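3-hydroxyacyl-CoA dehydrogenase type-2 (Mycobacterium avium, PDB 3PPI) probably catalyses the NAD-dependent oxidation of 3-hydroxyacyl-CoA substrates to 3-ketoacyl-CoA, as a member of the short-chain dehydrogenase/reductase family. Local coordinates at residues G30-V35 with G102-A107; D89-A94 with Y145-L150. One frame throughout, in Å; residues are numbered along the deposited sequence.

Both interactions belong to one Rossmann-type unit, with strand order 3-2-1-4-5-6-7 in a parallel sheet. Interaction 1 pairs strands 31-36 and 103-109, neighbours at the middle of that sheet; interaction 2 joins helices 88-98 and 130-156, which pack on the sheet face that carries Ile34 and Leu104. Their segments alternate along the chain: 30-35, 89-94, 102-107, 145-150. Helix 88-98 runs into strand 103-109, which is followed by helix 130-156. The centres of the two contacts lie about 13 Å apart, and the two contacts meet where Ile34 CD1 packs 3.8 Å from Ala94 O. Strand pairing and helix pairing are thus two layers of the same core, the helix layer reaching a neighbouring subunit.

Interaction 1 (G30-V35 with G102-A107); sequences GASAIV and GRLRYA
Ile34 and Leu104 cross obliquely on one face of the parallel strand pair, Ile34 CD1 lying 3.9 Å from Leu104 CD2. With CG anti to the backbone N (chi1 177°), Leu104 also brings CD1 to 4.0 Å from Ala33 CA. Helices 88-98 and 130-156 cover both side chains through Ile95 and Val151. On the other face, Ala31 CB sits at the edge of the Tyr106 ring, near its plane, 4.1 Å from CE2, while Ala33 CB meets Tyr106 CB at 3.9 Å. Arg105 CB lies over one face of that ring, offset toward its rim.

Ser32 points to the Leu104 face, but its OG is hydrogen-bonded to Ala98 O. Its backbone takes part in three of the five bonds of the pairing: Ser32 N donates to Arg103 O at 2.8 Å. Ser32 O accepts Arg105 N at 3.0 Å and, weakly, Tyr106 N at 3.4 Å. This double acceptance accompanies a beta bulge, where the register slips by one residue. Ile34 N to Tyr106 O, 3.1 Å, resumes the ladder. In the 3-2-1-4-5-6-7 order this is the Rossmann crossover point, its backbone polar atoms satisfied across the bulge and mostly apolar side chains packed on both faces.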
loop_
_atom_site.group_PDB
_atom_site.type_symbol
_atom_site.label_atom_id
_atom_site.label_comp_id
_atom_site.label_asym_id
_atom_site.label_seq_id
_atom_site.Cartn_x
_atom_site.Cartn_y
_atom_site.Cartn_z
ATOM N N GLY A 30 -33.420 15.702 -7.706
ATOM C CA GLY A 30 -34.170 15.711 -6.449
ATOM C C GLY A 30 -33.315 15.542 -5.200
ATOM O O GLY A 30 -33.842 15.473 -4.101
ATOM N N ALA A 31 -32.001 15.514 -5.359
ATOM C CA ALA A 31 -31.104 15.176 -4.245
ATOM C C ALA A 31 -30.397 16.398 -3.660
ATOM O O ALA A 31 -30.313 17.460 -4.292
ATOM C CB ALA A 31 -30.074 14.145 -4.698
ATOM N N SER A 32 -29.891 16.222 -2.440
ATOM C CA SER A 32 -29.087 17.231 -1.769
ATOM C C SER A 32 -27.817 16.628 -1.171
ATOM O O SER A 32 -27.695 15.401 -1.017
ATOM C CB SER A 32 -29.896 17.932 -0.681
ATOM O OG SER A 32 -30.406 16.993 0.246
ATOM N N ALA A 33 -26.890 17.519 -0.832
ATOM C CA ALA A 33 -25.567 17.161 -0.354
ATOM C C ALA A 33 -25.148 18.115 0.762
ATOM O O ALA A 33 -25.604 19.266 0.814
ATOM C CB ALA A 33 -24.584 17.233 -1.486
ATOM N N ILE A 34 -24.296 17.625 1.655
ATOM C CA ILE A 34 -23.647 18.455 2.684
ATOM C C ILE A 34 -22.145 18.451 2.414
ATOM O O ILE A 34 -21.550 17.387 2.199
ATOM C CB ILE A 34 -23.886 17.895 4.113
ATOM C CG1 ILE A 34 -25.344 18.054 4.538
ATOM C CG2 ILE A 34 -22.985 18.601 5.147
ATOM C CD1 ILE A 34 -25.726 17.117 5.675
ATOM N N VAL A 35 -21.522 19.621 2.426
ATOM C CA VAL A 35 -20.069 19.694 2.326
ATOM C C VAL A 35 -19.518 20.309 3.590
ATOM O O VAL A 35 -19.788 21.489 3.870
ATOM C CB VAL A 35 -19.617 20.517 1.100
ATOM C CG1 VAL A 35 -18.100 20.578 1.020
ATOM C CG2 VAL A 35 -20.195 19.916 -0.200
ATOM N N GLY A 102 -34.027 18.891 -0.828
ATOM C CA GLY A 102 -34.080 17.673 -1.640
ATOM C C GLY A 102 -33.887 16.505 -0.697
ATOM O O GLY A 102 -33.901 16.703 0.508
ATOM N N ARG A 103 -33.720 15.290 -1.219
ATOM C CA ARG A 103 -33.416 14.167 -0.350
ATOM C C ARG A 103 -31.892 14.080 -0.198
ATOM O O ARG A 103 -31.166 14.007 -1.182
ATOM C CB ARG A 103 -34.006 12.835 -0.869
ATOM C CG ARG A 103 -33.863 11.633 0.138
ATOM C CD ARG A 103 -34.104 12.127 1.586
ATOM N NE ARG A 103 -34.313 11.135 2.647
ATOM C CZ ARG A 103 -33.397 10.741 3.540
ATOM N NH1 ARG A 103 -32.134 11.187 3.503
ATOM N NH2 ARG A 103 -33.748 9.858 4.481
ATOM N N LEU A 104 -31.417 14.121 1.042
ATOM C CA LEU A 104 -29.988 14.024 1.310
ATOM C C LEU A 104 -29.495 12.683 0.816
ATOM O O LEU A 104 -29.949 11.642 1.295
ATOM C CB LEU A 104 -29.706 14.160 2.809
ATOM C CG LEU A 104 -28.250 14.015 3.252
ATOM C CD1 LEU A 104 -27.345 15.024 2.546
ATOM C CD2 LEU A 104 -28.176 14.182 4.763
ATOM N N ARG A 105 -28.577 12.702 -0.146
ATOM C CA ARG A 105 -27.987 11.462 -0.624
ATOM C C ARG A 105 -26.454 11.445 -0.613
ATOM O O ARG A 105 -25.867 10.386 -0.770
ATOM C CB ARG A 105 -28.513 11.143 -2.019
ATOM C CG ARG A 105 -30.008 10.827 -2.052
ATOM C CD ARG A 105 -30.417 10.314 -3.452
ATOM N NE ARG A 105 -31.828 9.947 -3.521
ATOM C CZ ARG A 105 -32.353 8.771 -3.164
ATOM N NH1 ARG A 105 -31.601 7.776 -2.709
ATOM N NH2 ARG A 105 -33.665 8.586 -3.273
ATOM N N TYR A 106 -25.825 12.600 -0.393
ATOM C CA TYR A 106 -24.390 12.765 -0.573
ATOM C C TYR A 106 -23.757 13.676 0.466
ATOM O O TYR A 106 -24.364 14.640 0.901
ATOM C CB TYR A 106 -24.128 13.374 -1.943
ATOM C CG TYR A 106 -24.740 12.602 -3.083
ATOM C CD1 TYR A 106 -24.186 11.406 -3.492
ATOM C CD2 TYR A 106 -25.884 13.056 -3.733
ATOM C CE1 TYR A 106 -24.726 10.682 -4.530
ATOM C CE2 TYR A 106 -26.444 12.336 -4.776
ATOM C CZ TYR A 106 -25.852 11.144 -5.169
ATOM O OH TYR A 106 -26.367 10.399 -6.183
ATOM N N ALA A 107 -22.518 13.377 0.843
ATOM C CA ALA A 107 -21.736 14.295 1.658
ATOM C C ALA A 107 -20.283 14.243 1.208
ATOM O O ALA A 107 -19.790 13.188 0.802
ATOM C CB ALA A 107 -21.859 13.948 3.136
#

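Interaction 2 (D89-A94 with Y145-L150)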
loop_
_atom_site.group_PDB
_atom_site.type_symbol
_atom_site.label_atom_id
_atom_site.label_comp_id
_atom_site.label_asym_id
_atom_site.label_seq_id
_atom_site.Cartn_x
_atom_site.Cartn_y
_atom_site.Cartn_z
ATOM N N ASP A 89 -25.472 17.474 17.693
ATOM C CA ASP A 89 -26.570 18.433 17.508
ATOM C C ASP A 89 -26.385 19.276 16.260
ATOM O O ASP A 89 -27.319 19.504 15.506
ATOM C CB ASP A 89 -26.685 19.405 18.693
ATOM C CG ASP A 89 -27.067 18.725 19.990
ATOM O OD1 ASP A 89 -27.164 17.473 20.026
ATOM O OD2 ASP A 89 -27.253 19.456 21.000
ATOM N N SER A 90 -25.173 19.775 16.091
ATOM C CA SER A 90 -24.848 20.695 15.016
ATOM C C SER A 90 -24.915 20.005 13.649
ATOM O O SER A 90 -25.437 20.563 12.680
ATOM C CB SER A 90 -23.443 21.251 15.261
ATOM O OG SER A 90 -23.175 22.353 14.433
ATOM N N VAL A 91 -24.394 18.785 13.571
ATOM C CA VAL A 91 -24.475 18.008 12.335
ATOM C C VAL A 91 -25.922 17.589 12.023
ATOM O O VAL A 91 -26.351 17.623 10.868
ATOM C CB VAL A 91 -23.538 16.786 12.379
ATOM C CG1 VAL A 91 -23.753 15.886 11.155
ATOM C CG2 VAL A 91 -22.071 17.263 12.483
ATOM N N LEU A 92 -26.676 17.218 13.053
ATOM C CA LEU A 92 -28.087 16.868 12.869
ATOM C C LEU A 92 -28.890 18.042 12.288
ATOM O O LEU A 92 -29.791 17.823 11.482
ATOM C CB LEU A 92 -28.710 16.363 14.175
ATOM C CG LEU A 92 -28.359 14.939 14.624
ATOM C CD1 LEU A 92 -29.134 14.625 15.921
ATOM C CD2 LEU A 92 -28.677 13.923 13.542
ATOM N N ALA A 93 -28.546 19.272 12.687
ATOM C CA ALA A 93 -29.161 20.469 12.118
ATOM C C ALA A 93 -28.782 20.651 10.646
ATOM O O ALA A 93 -29.609 21.072 9.840
ATOM C CB ALA A 93 -28.795 21.729 12.933
ATOM N N ALA A 94 -27.537 20.352 10.292
ATOM C CA ALA A 94 -27.123 20.436 8.894
ATOM C C ALA A 94 -27.890 19.414 8.041
ATOM O O ALA A 94 -28.256 19.698 6.915
ATOM C CB ALA A 94 -25.606 20.249 8.762
ATOM N N TYR A 145 -15.692 10.901 11.380
ATOM C CA TYR A 145 -16.550 9.773 11.750
ATOM C C TYR A 145 -17.924 10.258 12.192
ATOM O O TYR A 145 -18.938 9.652 11.843
ATOM C CB TYR A 145 -15.919 8.904 12.819
ATOM C CG TYR A 145 -16.597 7.560 12.985
ATOM C CD1 TYR A 145 -16.382 6.547 12.067
ATOM C CD2 TYR A 145 -17.486 7.325 14.021
ATOM C CE1 TYR A 145 -17.002 5.310 12.194
ATOM C CE2 TYR A 145 -18.120 6.085 14.167
ATOM C CZ TYR A 145 -17.865 5.084 13.255
ATOM O OH TYR A 145 -18.459 3.851 13.372
ATOM N N ASN A 146 -17.962 11.378 12.915
ATOM C CA ASN A 146 -19.223 11.934 13.412
ATOM C C ASN A 146 -20.123 12.393 12.261
ATOM O O ASN A 146 -21.316 12.108 12.256
ATOM C CB ASN A 146 -18.982 13.101 14.381
ATOM C CG ASN A 146 -20.241 13.506 15.147
ATOM O OD1 ASN A 146 -20.889 12.667 15.804
ATOM N ND2 ASN A 146 -20.587 14.800 15.086
ATOM N N VAL A 147 -19.546 13.092 11.291
ATOM C CA VAL A 147 -20.301 13.512 10.113
ATOM C C VAL A 147 -20.790 12.261 9.360
ATOM O O VAL A 147 -21.969 12.156 9.016
ATOM C CB VAL A 147 -19.462 14.431 9.193
ATOM C CG1 VAL A 147 -20.206 14.741 7.893
ATOM C CG2 VAL A 147 -19.108 15.723 9.929
ATOM N N ALA A 148 -19.895 11.291 9.169
ATOM C CA ALA A 148 -20.218 10.108 8.376
ATOM C C ALA A 148 -21.338 9.268 8.994
ATOM O O ALA A 148 -22.224 8.798 8.264
ATOM C CB ALA A 148 -18.983 9.247 8.154
ATOM N N ARG A 149 -21.281 9.044 10.314
ATOM C CA ARG A 149 -22.255 8.191 10.952
ATOM C C ARG A 149 -23.658 8.804 10.875
ATOM O O ARG A 149 -24.621 8.105 10.570
ATOM C CB ARG A 149 -21.843 7.830 12.386
ATOM C CG ARG A 149 -22.116 8.879 13.411
ATOM C CD ARG A 149 -21.401 8.649 14.761
ATOM N NE ARG A 149 -21.733 9.808 15.594
ATOM C CZ ARG A 149 -22.831 9.936 16.335
ATOM N NH1 ARG A 149 -23.709 8.943 16.458
ATOM N NH2 ARG A 149 -23.056 11.079 16.967
ATOM N N LEU A 150 -23.755 10.109 11.093
ATOM C CA LEU A 150 -25.044 10.788 11.130
ATOM C C LEU A 150 -25.632 10.959 9.721
ATOM O O LEU A 150 -26.839 10.711 9.499
ATOM C CB LEU A 150 -24.908 12.139 11.856
ATOM C CG LEU A 150 -24.524 12.024 13.339
ATOM C CD1 LEU A 150 -24.093 13.375 13.959
ATOM C CD2 LEU A 150 -25.696 11.420 14.138
#
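Segments 89-94 and 145-150 of helices 88-98 and 130-156 pass with their axes 10.0 Å apart at closest approach and their N-to-C directions 46° apart, nearest at Val91 and Val147 (CA to CA 6.5 Å). Val91 points toward the other helix and uses both methyls. CG1 stands anti to the backbone N (chi1 173°) and reaches Leu150 CD1 at 3.8 Å, the two side chains crossing at a slant. CG2 turns instead toward the preceding turn of segment 145-150, meeting Val147 CG2 at 4.2 Å and Asn146 ND2 at 3.9 Å. The valine and asparagine side chains slide past each other in opposite directions.

While Leu150 CD1 is taken by the valine, its CD2 touches Leu92 CD2 at 3.9 Å, and these two leucines cross at about a right angle. The same CD2 lies over one face of the Arg149 guanidinium, offset toward the rim.

That guanidinium holds Asn146 side-on: NE and NH2 of Arg149 both donate to Asn146 OD1, at 3.0 and 2.9 Å, with the oxygen in the guanidinium plane. Asn146 ND2 in turn donates to Val85 O, so both ends of the amide are engaged, which should fix its rotation. Arg149 NH2 also forms a salt bridge with Glu88, one residue before Asp89 in helix 88-98, NH1 donates to Ala128 O of the second subunit, and the Tyr145 ring stacks with Phe133 of that subunit.

The helices flank strand 103-109 in the chain and lie side by side on one face of the Rossmann-type sheet. Between the two segments the contact is apolar apart from the Asn146 amide that Val91 touches; the salt bridge beside it, probably balancing the arginine charge, joins the helices, and the network reaches the subunit interface.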